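Local coordinates for protein N-terminal acetyltransferase B complex subunit NAT3 (Candida albicans, PDB 5K04) that acetylates the N-terminal amino acid of proteins as part of the NatB complex, probably as its catalytic subunit with acetyl-CoA as the donor, at residues F43-E48 with G52-Y57; A60-Q65 with W71-T76; L89-C94 with R121-K126; F112-N117 with N148-S153. All blocks are in the same frame, centred on the assembly; numbering follows the deposited sequence.

Contact 1 (F43-E48 with G52-Y57); sequences FYKSVE and GQASGY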
# COMPACT_ATOMS: atom_id res chain seq x y z
N PHE B 43 -19.60 2.98 3.46
CA PHE B 43 -18.17 2.89 3.68
C PHE B 43 -17.64 4.28 3.35
O PHE B 43 -17.40 4.64 2.18
CB PHE B 43 -17.54 1.78 2.82
CG PHE B 43 -16.15 1.36 3.26
CD1 PHE B 43 -15.43 2.10 4.20
CD2 PHE B 43 -15.56 0.22 2.72
CE1 PHE B 43 -14.16 1.73 4.58
CE2 PHE B 43 -14.28 -0.17 3.10
CZ PHE B 43 -13.58 0.59 4.05
N TYR B 44 -17.51 5.10 4.38
CA TYR B 44 -17.07 6.47 4.24
C TYR B 44 -16.05 6.77 5.32
O TYR B 44 -15.94 6.08 6.34
CB TYR B 44 -18.24 7.47 4.32
CG TYR B 44 -19.17 7.22 5.47
CD1 TYR B 44 -18.94 7.81 6.72
CD2 TYR B 44 -20.28 6.41 5.33
CE1 TYR B 44 -19.83 7.59 7.79
CE2 TYR B 44 -21.16 6.18 6.39
CZ TYR B 44 -20.93 6.76 7.62
OH TYR B 44 -21.79 6.51 8.66
N LYS B 45 -15.30 7.84 5.08
CA LYS B 45 -14.18 8.22 5.90
C LYS B 45 -14.34 9.66 6.36
O LYS B 45 -14.98 10.49 5.70
CB LYS B 45 -12.86 8.07 5.14
CG LYS B 45 -12.76 8.94 3.87
CD LYS B 45 -11.34 8.93 3.30
CE LYS B 45 -11.22 9.79 2.05
NZ LYS B 45 -9.83 9.65 1.49
N SER B 46 -13.77 9.93 7.53
CA SER B 46 -13.62 11.29 8.00
C SER B 46 -12.25 11.78 7.57
O SER B 46 -11.30 11.00 7.43
CB SER B 46 -13.78 11.38 9.52
OG SER B 46 -12.85 10.54 10.21
N VAL B 47 -12.16 13.10 7.38
CA VAL B 47 -11.00 13.76 6.80
C VAL B 47 -10.85 15.11 7.48
O VAL B 47 -11.84 15.74 7.85
CB VAL B 47 -11.20 13.83 5.26
CG1 VAL B 47 -10.63 15.06 4.68
CG2 VAL B 47 -10.65 12.56 4.57
N GLU B 48 -9.61 15.54 7.67
CA GLU B 48 -9.32 16.74 8.44
C GLU B 48 -8.47 17.73 7.66
O GLU B 48 -7.61 17.35 6.85
CB GLU B 48 -8.60 16.42 9.76
CG GLU B 48 -9.27 15.40 10.63
CD GLU B 48 -10.66 15.82 11.09
OE1 GLU B 48 -11.50 14.91 11.30
OE2 GLU B 48 -10.89 17.03 11.27
N GLY B 52 -6.27 16.61 4.21
CA GLY B 52 -7.19 15.59 3.76
C GLY B 52 -6.86 14.20 4.26
O GLY B 52 -7.33 13.22 3.68
N GLN B 53 -6.07 14.10 5.32
CA GLN B 53 -5.71 12.82 5.90
C GLN B 53 -6.94 12.20 6.55
O GLN B 53 -7.73 12.88 7.19
CB GLN B 53 -4.60 12.98 6.93
CG GLN B 53 -4.14 11.68 7.58
CD GLN B 53 -3.29 11.87 8.84
OE1 GLN B 53 -3.24 12.96 9.41
NE2 GLN B 53 -2.64 10.80 9.28
N ALA B 54 -7.08 10.89 6.37
CA ALA B 54 -8.20 10.17 6.97
C ALA B 54 -8.03 10.13 8.48
O ALA B 54 -7.02 9.65 9.00
CB ALA B 54 -8.30 8.76 6.40
N SER B 55 -9.02 10.68 9.19
CA SER B 55 -9.05 10.66 10.65
C SER B 55 -9.86 9.49 11.20
O SER B 55 -9.77 9.22 12.41
CB SER B 55 -9.63 11.99 11.15
OG SER B 55 -10.86 12.26 10.49
N GLY B 56 -10.62 8.81 10.36
CA GLY B 56 -11.39 7.65 10.76
C GLY B 56 -12.25 7.16 9.61
O GLY B 56 -12.31 7.79 8.55
N TYR B 57 -12.92 6.03 9.84
CA TYR B 57 -13.84 5.53 8.84
C TYR B 57 -14.92 4.67 9.48
O TYR B 57 -14.79 4.21 10.62
CB TYR B 57 -13.13 4.73 7.72
CG TYR B 57 -12.28 3.54 8.16
CD1 TYR B 57 -12.84 2.28 8.35
CD2 TYR B 57 -10.91 3.68 8.35
CE1 TYR B 57 -12.05 1.20 8.74
CE2 TYR B 57 -10.12 2.63 8.73
CZ TYR B 57 -10.68 1.38 8.92
OH TYR B 57 -9.86 0.35 9.31
O HOH W 1 -7.74 10.76 3.02
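A beta hairpin with a beta bulge joins Ser46 of strand 43-48 to Ser55 and Gly56 of strand 53-65. Ser46 N donates to Gly56 O at 2.8 Å, and Ser55 N donates to Ser46 O at 2.9 Å. Two residues thus face one, and the register slips by one between Ser46 and Val47. Toward the turn, Gly52 N closes on Glu48 O at 3.1 Å.

The bulge turns the Ser55 side chain toward the other strand. Its OG lies 2.6 Å from Ser46 OG. Ser55 OG also donates to Glu48 OE1 at 2.8 Å, where OE1 accepts on its anti lone pair, away from OE2. Glu48 reaches back because its chain bends at chi2 (-62°), which also lays CG 3.5 Å from Ser55 CB. Glu48 OE2 forms a salt bridge with Arg277 of the partner subunit. The Ser46 hydroxyl sits close to the backbone of Gly56.

On the other face, Val47 packs its CG1 3.6 Å from Gly52 CA. Lys45 stretches along this face, and a water links its NZ to Gly52 O; NZ also forms a salt bridge with Asp11. Further along, the side chains of Phe43 and Tyr57 lie side by side, Phe43 CE1 4.0 Å from Tyr57 CD1.

In this GNAT-family sheet, strand 3-6 flanks one side of the hairpin and strand 70-80 the other. Helix 29-38 brings Tyr32 against Phe43 and Tyr57. Helix 89-96 lays Leu89 over Ser46, Glu48 and Ser55, and its Leu93 O takes a hydrogen bond from Tyr44 OH.

Contact 2 (A60-Q65 with W71-T76); sequences AKTEGQ and WHTHIT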
# COMPACT_ATOMS: atom_id res chain seq x y z
N ALA B 60 -20.21 -0.17 7.23
CA ALA B 60 -21.48 -0.73 7.63
C ALA B 60 -22.10 -1.45 6.44
O ALA B 60 -21.64 -1.34 5.30
CB ALA B 60 -22.43 0.36 8.18
N LYS B 61 -23.17 -2.19 6.71
CA LYS B 61 -23.87 -2.94 5.67
C LYS B 61 -25.35 -3.02 6.03
O LYS B 61 -25.76 -2.66 7.14
CB LYS B 61 -23.28 -4.35 5.50
CG LYS B 61 -23.23 -5.17 6.80
CD LYS B 61 -23.08 -6.67 6.53
CE LYS B 61 -22.68 -7.39 7.81
NZ LYS B 61 -22.51 -8.84 7.59
N THR B 62 -26.14 -3.49 5.06
CA THR B 62 -27.53 -3.85 5.32
C THR B 62 -27.72 -5.34 5.09
O THR B 62 -26.99 -5.96 4.31
CB THR B 62 -28.54 -3.06 4.44
OG1 THR B 62 -28.35 -3.39 3.06
CG2 THR B 62 -28.45 -1.52 4.68
N GLU B 63 -28.72 -5.91 5.77
CA GLU B 63 -28.87 -7.35 5.91
C GLU B 63 -30.34 -7.62 6.11
O GLU B 63 -31.02 -6.90 6.84
CB GLU B 63 -28.06 -7.87 7.11
CG GLU B 63 -27.54 -9.30 6.97
CD GLU B 63 -26.12 -9.45 7.50
OE1 GLU B 63 -25.89 -9.22 8.72
OE2 GLU B 63 -25.21 -9.78 6.70
N GLY B 64 -30.84 -8.66 5.43
CA GLY B 64 -32.26 -8.96 5.36
C GLY B 64 -32.63 -10.22 6.12
O GLY B 64 -31.86 -11.18 6.16
N GLN B 65 -33.82 -10.21 6.71
CA GLN B 65 -34.31 -11.30 7.54
C GLN B 65 -35.82 -11.44 7.37
O GLN B 65 -36.50 -10.50 6.95
CB GLN B 65 -33.97 -11.09 9.03
CG GLN B 65 -32.51 -11.36 9.42
CD GLN B 65 -32.34 -11.67 10.91
OE1 GLN B 65 -31.59 -12.57 11.28
NE2 GLN B 65 -33.04 -10.92 11.76
N TRP B 71 -35.49 -5.60 6.98
CA TRP B 71 -34.08 -5.30 6.82
C TRP B 71 -33.58 -4.44 7.98
O TRP B 71 -34.35 -3.72 8.62
CB TRP B 71 -33.82 -4.57 5.49
CG TRP B 71 -33.86 -5.47 4.32
CD1 TRP B 71 -34.97 -5.99 3.72
CD2 TRP B 71 -32.73 -5.98 3.60
NE1 TRP B 71 -34.60 -6.80 2.67
CE2 TRP B 71 -33.24 -6.80 2.57
CE3 TRP B 71 -31.35 -5.80 3.71
CZ2 TRP B 71 -32.41 -7.46 1.67
CZ3 TRP B 71 -30.53 -6.46 2.82
CH2 TRP B 71 -31.06 -7.28 1.81
N HIS B 72 -32.28 -4.53 8.22
CA HIS B 72 -31.60 -3.70 9.21
C HIS B 72 -30.19 -3.41 8.73
O HIS B 72 -29.64 -4.11 7.89
CB HIS B 72 -31.55 -4.38 10.57
CG HIS B 72 -30.65 -5.57 10.61
ND1 HIS B 72 -29.39 -5.54 11.17
CD2 HIS B 72 -30.83 -6.83 10.15
CE1 HIS B 72 -28.83 -6.73 11.06
NE2 HIS B 72 -29.68 -7.53 10.44
N THR B 73 -29.61 -2.34 9.28
CA THR B 73 -28.21 -2.02 9.01
C THR B 73 -27.34 -2.54 10.15
O THR B 73 -27.78 -2.67 11.30
CB THR B 73 -27.98 -0.52 8.82
OG1 THR B 73 -27.82 0.10 10.08
CG2 THR B 73 -29.15 0.10 8.13
N HIS B 74 -26.09 -2.83 9.81
CA HIS B 74 -25.13 -3.40 10.74
C HIS B 74 -23.83 -2.64 10.63
O HIS B 74 -23.34 -2.40 9.52
CB HIS B 74 -24.90 -4.89 10.46
CG HIS B 74 -23.93 -5.52 11.42
ND1 HIS B 74 -24.33 -6.06 12.62
CD2 HIS B 74 -22.59 -5.66 11.36
CE1 HIS B 74 -23.27 -6.52 13.26
NE2 HIS B 74 -22.20 -6.29 12.52
N ILE B 75 -23.29 -2.23 11.78
CA ILE B 75 -21.97 -1.61 11.84
C ILE B 75 -20.93 -2.72 12.00
O ILE B 75 -21.00 -3.52 12.94
CB ILE B 75 -21.88 -0.61 13.00
CG1 ILE B 75 -22.79 0.58 12.76
CG2 ILE B 75 -20.45 -0.15 13.17
CD1 ILE B 75 -23.10 1.36 14.03
N THR B 76 -19.96 -2.79 11.08
CA THR B 76 -18.87 -3.74 11.22
C THR B 76 -17.59 -3.11 11.76
O THR B 76 -16.88 -3.75 12.53
CB THR B 76 -18.56 -4.44 9.89
OG1 THR B 76 -17.84 -3.56 9.03
CG2 THR B 76 -19.84 -4.80 9.26
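Trp71 folds its indole over the backbone of Gly64 on the facing strand. Its CB lies 3.9 Å from Glu63 O. With CG beside the backbone N (chi1 -76°), the ring turns back across the strand pair. CD2 meets Gly64 CA at 3.5 Å. The CA sits over the middle of the six-membered ring, 14° off the ring normal, in a CH-pi contact. CZ3 comes 3.4 Å from Gly64 N, and Thr62 OG1 lies 3.8 Å from the same carbon. CH2, at the far end, lies 3.9 Å from Gly64 N.

On the face that carries Lys61, Glu63, His72 and His74, Lys61 runs alongside His74, with CE 4.0 Å from CD2. Thr76 CG2 lies at the edge of the His74 ring. Lys61 NZ ends in a salt bridge with Glu63 OE2 at 3.0 Å. His74 ND1 is held by Asp110. Thr62 and Thr73 touch through their methyls on the opposite face.

Four backbone bonds tie Lys61 to His74 and Glu63 to His72, the shortest from His74 N to Lys61 O at 2.7 Å. Alternating hydrogen-bonded and non-hydrogen-bonded pairs make this an antiparallel beta hairpin, strands 53-65 and 70-80, in the GNAT sheet.

Contact 3 (L89-C94 with R121-K126); sequences LASKLC and RILYEK. With COA (coenzyme A), chain D.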
# COMPACT_ATOMS: atom_id res chain seq x y z
N LEU B 89 -15.91 12.29 17.10
CA LEU B 89 -15.80 11.88 15.71
C LEU B 89 -16.39 10.49 15.48
O LEU B 89 -17.12 10.27 14.51
CB LEU B 89 -14.33 11.94 15.29
CG LEU B 89 -13.99 11.56 13.87
CD1 LEU B 89 -14.92 12.25 12.89
CD2 LEU B 89 -12.53 11.93 13.59
N ALA B 90 -16.09 9.54 16.38
CA ALA B 90 -16.71 8.22 16.29
C ALA B 90 -18.23 8.33 16.38
O ALA B 90 -18.96 7.71 15.59
CB ALA B 90 -16.17 7.32 17.40
N SER B 91 -18.73 9.13 17.33
CA SER B 91 -20.17 9.33 17.44
C SER B 91 -20.75 9.94 16.16
O SER B 91 -21.86 9.58 15.75
CB SER B 91 -20.46 10.20 18.67
OG SER B 91 -19.95 9.60 19.84
N LYS B 92 -20.00 10.84 15.51
CA LYS B 92 -20.49 11.45 14.27
C LYS B 92 -20.57 10.43 13.13
O LYS B 92 -21.55 10.41 12.39
CB LYS B 92 -19.60 12.63 13.87
CG LYS B 92 -19.49 12.85 12.35
CD LYS B 92 -18.73 14.12 11.95
CE LYS B 92 -19.70 15.25 11.59
NZ LYS B 92 -20.54 14.93 10.38
N LEU B 93 -19.53 9.60 12.99
CA LEU B 93 -19.52 8.56 11.96
C LEU B 93 -20.70 7.59 12.13
O LEU B 93 -21.32 7.19 11.14
CB LEU B 93 -18.20 7.79 12.02
CG LEU B 93 -16.96 8.56 11.54
CD1 LEU B 93 -15.70 7.86 11.98
CD2 LEU B 93 -16.98 8.70 10.02
N CYS B 94 -21.01 7.22 13.38
CA CYS B 94 -22.15 6.34 13.63
C CYS B 94 -23.47 7.06 13.35
O CYS B 94 -24.39 6.48 12.75
CB CYS B 94 -22.08 5.80 15.07
SG CYS B 94 -20.68 4.78 15.49
N ARG B 121 -19.72 -0.02 24.81
CA ARG B 121 -21.15 -0.10 25.11
C ARG B 121 -21.69 1.27 25.49
O ARG B 121 -22.74 1.70 24.99
CB ARG B 121 -21.36 -1.11 26.23
CG ARG B 121 -22.75 -1.17 26.81
CD ARG B 121 -22.80 -2.16 27.97
NE ARG B 121 -24.15 -2.29 28.50
CZ ARG B 121 -24.51 -3.17 29.42
NH1 ARG B 121 -23.60 -4.01 29.92
NH2 ARG B 121 -25.76 -3.22 29.85
N ILE B 122 -20.96 1.98 26.34
CA ILE B 122 -21.37 3.30 26.79
C ILE B 122 -21.41 4.28 25.62
O ILE B 122 -22.34 5.09 25.49
CB ILE B 122 -20.42 3.77 27.92
CG1 ILE B 122 -20.69 2.95 29.19
CG2 ILE B 122 -20.55 5.29 28.17
CD1 ILE B 122 -19.66 3.13 30.30
N LEU B 123 -20.38 4.23 24.78
CA LEU B 123 -20.35 5.02 23.55
C LEU B 123 -21.65 4.84 22.77
O LEU B 123 -22.34 5.81 22.44
CB LEU B 123 -19.13 4.61 22.72
CG LEU B 123 -18.93 5.05 21.27
CD1 LEU B 123 -19.30 6.48 21.07
CD2 LEU B 123 -17.48 4.90 20.88
N TYR B 124 -22.00 3.59 22.47
CA TYR B 124 -23.22 3.33 21.72
C TYR B 124 -24.47 3.62 22.55
O TYR B 124 -25.49 4.05 21.99
CB TYR B 124 -23.21 1.90 21.20
CG TYR B 124 -22.14 1.65 20.16
CD1 TYR B 124 -22.17 2.31 18.93
CD2 TYR B 124 -21.11 0.75 20.39
CE1 TYR B 124 -21.20 2.07 17.97
CE2 TYR B 124 -20.13 0.51 19.44
CZ TYR B 124 -20.18 1.17 18.24
OH TYR B 124 -19.21 0.94 17.29
N GLU B 125 -24.42 3.39 23.86
CA GLU B 125 -25.55 3.76 24.70
C GLU B 125 -25.81 5.26 24.63
O GLU B 125 -26.97 5.69 24.58
CB GLU B 125 -25.31 3.31 26.14
CG GLU B 125 -25.57 1.82 26.30
CD GLU B 125 -25.31 1.30 27.68
OE1 GLU B 125 -24.70 2.03 28.49
OE2 GLU B 125 -25.73 0.15 27.96
N LYS B 126 -24.75 6.07 24.62
CA LYS B 126 -24.93 7.51 24.51
C LYS B 126 -25.55 7.89 23.17
O LYS B 126 -26.17 8.95 23.06
CB LYS B 126 -23.59 8.21 24.72
CG LYS B 126 -23.20 8.31 26.18
CD LYS B 126 -21.85 8.98 26.37
CE LYS B 126 -21.40 8.89 27.82
NZ LYS B 126 -20.10 9.60 28.05
N1A COA D . -11.73 6.26 27.61
C2A COA D . -12.90 6.46 28.52
N3A COA D . -14.14 6.75 27.68
C4A COA D . -14.21 6.92 26.21
C5A COA D . -12.89 6.80 25.30
C6A COA D . -11.59 6.39 26.10
N6A COA D . -10.33 6.11 25.48
N7A COA D . -13.23 6.85 23.79
C8A COA D . -14.78 6.96 23.54
N9A COA D . -15.24 6.94 25.11
C1B COA D . -16.84 6.82 25.38
C2B COA D . -17.42 7.76 26.48
O2B COA D . -17.97 7.38 27.75
C3B COA D . -17.86 8.79 25.47
O3B COA D . -18.43 10.10 25.60
P3B COA D . -18.07 11.62 26.07
O7A COA D . -18.20 12.48 24.83
O8A COA D . -19.18 11.98 27.07
O9A COA D . -16.67 11.58 26.64
C4B COA D . -17.99 8.00 24.06
O4B COA D . -17.52 6.59 24.10
C5B COA D . -18.02 8.81 22.71
O5B COA D . -16.86 9.43 22.15
P1A COA D . -16.22 9.96 20.76
O1A COA D . -17.30 9.91 19.74
O2A COA D . -15.61 11.31 21.00
O3A COA D . -15.09 8.92 20.45
P2A COA D . -13.74 8.74 19.60
O4A COA D . -12.60 9.10 20.50
O5A COA D . -13.87 9.45 18.34
O6A COA D . -13.73 7.15 19.41
CBP COA D . -13.29 4.53 19.64
CCP COA D . -14.05 5.95 20.13
CDP COA D . -13.71 3.26 20.66
CEP COA D . -13.70 4.19 18.03
CAP COA D . -11.58 4.80 19.72
OAP COA D . -11.10 5.53 20.82
C9P COA D . -10.72 3.74 18.86
O9P COA D . -10.17 2.61 19.39
N8P COA D . -11.03 3.69 17.37
C7P COA D . -11.13 2.34 16.57
C6P COA D . -10.96 1.00 17.37
C5P COA D . -12.06 0.39 18.42
O5P COA D . -11.79 0.11 19.70
N4P COA D . -13.44 0.27 17.90
C3P COA D . -14.81 0.72 17.89
C2P COA D . -15.80 0.99 19.02
S1P COA D . -16.51 -0.27 20.03
O HOH W 2 -21.11 8.70 22.02
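Ala90 and Ser91 face Leu123 across the coenzyme A cleft of the GNAT fold, where the start of helix 89-96 receives the pyrophosphate.

Hydrogen bonds hold coenzyme A from both sides. Ala90 N donates to coenzyme A O5A at 3.0 Å. Coenzyme A O1A is gripped twice by Ser91, through its backbone N and through OG. Gly88 N and Arg86 add further bonds to coenzyme A. From the other helix, the extended chain of Lys126 brings NZ to O8A of the 3'-phosphate at 2.7 Å, and the same NZ also donates to the ribose oxygens O3B and O2B.

One water bridges the two helices. It donates to Ser91 OG at 2.6 Å and to Leu123 O at 3.2 Å.

The apolar touches are few, since the helix segments lie 10.6 Å apart at their axes. Leu123 spans the gap, its CG anti to N (chi1 169°). Its CD2 reaches Ala90 CB at 4.4 Å, while CD1 lies near Ser91 OG.

Near the thiol end of coenzyme A is a sulfur-aromatic contact. Cys94 SG sits at the edge of the Tyr124 ring, 3.7 Å from CE1. The coenzyme A sulfur S1P lies 3.7 Å from Tyr124 CE2.

Contact 4 (F112-N117 with N148-S153); sequences FVKVTN and NKIDDS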
# COMPACT_ATOMS: atom_id res chain seq x y z
N PHE B 112 -22.02 -5.35 17.17
CA PHE B 112 -21.48 -6.24 18.19
C PHE B 112 -20.42 -5.50 18.97
O PHE B 112 -19.51 -4.91 18.38
CB PHE B 112 -20.88 -7.50 17.57
CG PHE B 112 -21.89 -8.36 16.84
CD1 PHE B 112 -23.09 -8.71 17.43
CD2 PHE B 112 -21.61 -8.83 15.58
CE1 PHE B 112 -23.99 -9.51 16.77
CE2 PHE B 112 -22.51 -9.64 14.91
CZ PHE B 112 -23.71 -9.98 15.51
N VAL B 113 -20.54 -5.54 20.29
CA VAL B 113 -19.50 -5.07 21.21
C VAL B 113 -19.16 -6.22 22.14
O VAL B 113 -20.06 -6.91 22.65
CB VAL B 113 -19.97 -3.83 22.02
CG1 VAL B 113 -18.99 -3.51 23.11
CG2 VAL B 113 -20.07 -2.63 21.10
N LYS B 114 -17.87 -6.46 22.34
CA LYS B 114 -17.46 -7.51 23.26
C LYS B 114 -17.95 -7.17 24.67
O LYS B 114 -18.03 -6.01 25.06
CB LYS B 114 -15.95 -7.71 23.24
CG LYS B 114 -15.39 -8.29 21.94
CD LYS B 114 -16.09 -9.59 21.58
CE LYS B 114 -15.41 -10.31 20.42
NZ LYS B 114 -16.21 -11.49 19.99
N VAL B 115 -18.28 -8.22 25.42
CA VAL B 115 -18.84 -8.09 26.77
C VAL B 115 -17.88 -7.35 27.70
O VAL B 115 -18.32 -6.68 28.65
CB VAL B 115 -19.21 -9.50 27.29
CG1 VAL B 115 -19.28 -9.53 28.80
CG2 VAL B 115 -20.55 -9.96 26.67
N THR B 116 -16.58 -7.44 27.44
CA THR B 116 -15.56 -6.79 28.25
C THR B 116 -15.31 -5.35 27.83
O THR B 116 -14.55 -4.65 28.51
CB THR B 116 -14.25 -7.57 28.14
OG1 THR B 116 -14.01 -7.88 26.76
CG2 THR B 116 -14.34 -8.86 28.94
N ASN B 117 -15.93 -4.91 26.75
CA ASN B 117 -15.69 -3.57 26.21
C ASN B 117 -16.75 -2.61 26.75
O ASN B 117 -17.68 -2.19 26.06
CB ASN B 117 -15.68 -3.61 24.70
CG ASN B 117 -15.35 -2.27 24.10
OD1 ASN B 117 -14.96 -1.33 24.82
ND2 ASN B 117 -15.52 -2.16 22.78
N ASN B 148 -7.72 -11.66 14.92
CA ASN B 148 -6.28 -11.69 15.19
C ASN B 148 -5.90 -10.69 16.31
O ASN B 148 -5.34 -11.07 17.34
CB ASN B 148 -5.50 -11.40 13.91
CG ASN B 148 -4.00 -11.45 14.12
OD1 ASN B 148 -3.53 -12.04 15.10
ND2 ASN B 148 -3.24 -10.83 13.21
N LYS B 149 -6.20 -9.40 16.10
CA LYS B 149 -6.00 -8.42 17.15
C LYS B 149 -7.02 -8.58 18.27
O LYS B 149 -6.71 -8.33 19.44
CB LYS B 149 -6.07 -7.00 16.58
CG LYS B 149 -4.89 -6.59 15.70
CD LYS B 149 -5.05 -5.14 15.24
CE LYS B 149 -3.85 -4.69 14.41
NZ LYS B 149 -3.87 -3.23 14.10
N ILE B 150 -8.24 -9.00 17.93
CA ILE B 150 -9.30 -9.21 18.91
C ILE B 150 -9.60 -10.70 18.99
O ILE B 150 -9.66 -11.39 17.97
CB ILE B 150 -10.56 -8.40 18.54
CG1 ILE B 150 -10.18 -6.92 18.35
CG2 ILE B 150 -11.61 -8.55 19.63
CD1 ILE B 150 -11.29 -6.04 17.77
N ASP B 151 -9.76 -11.19 20.22
CA ASP B 151 -10.23 -12.56 20.49
C ASP B 151 -11.71 -12.63 20.15
O ASP B 151 -12.56 -12.16 20.91
CB ASP B 151 -9.97 -12.92 21.95
CG ASP B 151 -10.16 -14.39 22.25
OD1 ASP B 151 -10.54 -15.16 21.34
OD2 ASP B 151 -9.90 -14.78 23.41
N ASP B 152 -12.05 -13.23 19.00
CA ASP B 152 -13.45 -13.31 18.59
C ASP B 152 -14.24 -14.37 19.36
O ASP B 152 -15.47 -14.40 19.24
CB ASP B 152 -13.54 -13.60 17.08
CG ASP B 152 -13.26 -12.37 16.25
OD1 ASP B 152 -13.37 -11.25 16.79
OD2 ASP B 152 -12.93 -12.52 15.05
N SER B 153 -13.56 -15.23 20.13
CA SER B 153 -14.20 -16.20 21.00
C SER B 153 -14.85 -15.58 22.23
O SER B 153 -15.63 -16.27 22.91
CB SER B 153 -13.18 -17.25 21.45
OG SER B 153 -12.32 -16.73 22.45
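The peptide carbonyl of Asp152 receives Lys114 NZ from above its plane. The donor stands 53° out of that plane, with a C=O...NZ angle of only 101°, and the bond from NZ to Asp152 O is 3.1 Å long. The carboxylate of Asp151 is also met from above. Ser153 N and Ser153 OG both reach Asp151 OD1 from the same face, OG at 2.6 Å and N at 3.3 Å. The bond from Ser153 N to Asp151 OD1 makes an Asx turn.

Lys114 carries the whole contact. Its chain bends at chi2 (-54°) and then runs straight. CE passes 3.4 Å from Asp151 O and 4.3 Å from Ile150 CG2. NZ has a further carbonyl partner, Val154 O. The Asp152 carboxylate stays beyond salt-bridge range, with OD1 4.3 Å from NZ, so backbone oxygens do the binding here.

Lys114 also opens a type I turn, closed by Asn117 N on Lys114 O at 2.9 Å. Asn117 touches coenzyme A and caps helix 118-126 through a bond to Gly120 N.

Strand 108-114 lies between strands 70-80 and 156-162. The Phe112 ring meets His74 edge-to-face, and Val113 pairs with Phe157. The loop 148-153 leads into strand 156-162; at its other end Lys149 packs on Lys436 of the partner subunit.

How the contacts relate
From the N terminus, contact 1 closes the tight turn between strands 43-48 and 53-65. Contact 2 then closes the next hairpin, between the far part of strand 53-65 and strand 70-80. The two follow in series along one sheet, their centres about 22 Å apart. After strand 70-80 comes helix 89-96, which starts contact 3. Contacts 3 and 4 cross: in sequence, segment 112-117 falls between the two segments of contact 3, and segment 121-126 lies inside the loop that contact 4 closes. Tyr124 of contact 3 packs on Val113 of contact 4. Together contacts 3 and 4 tie the sheet, both coenzyme A-binding helices and the late loop 148-153 around the coenzyme A cleft.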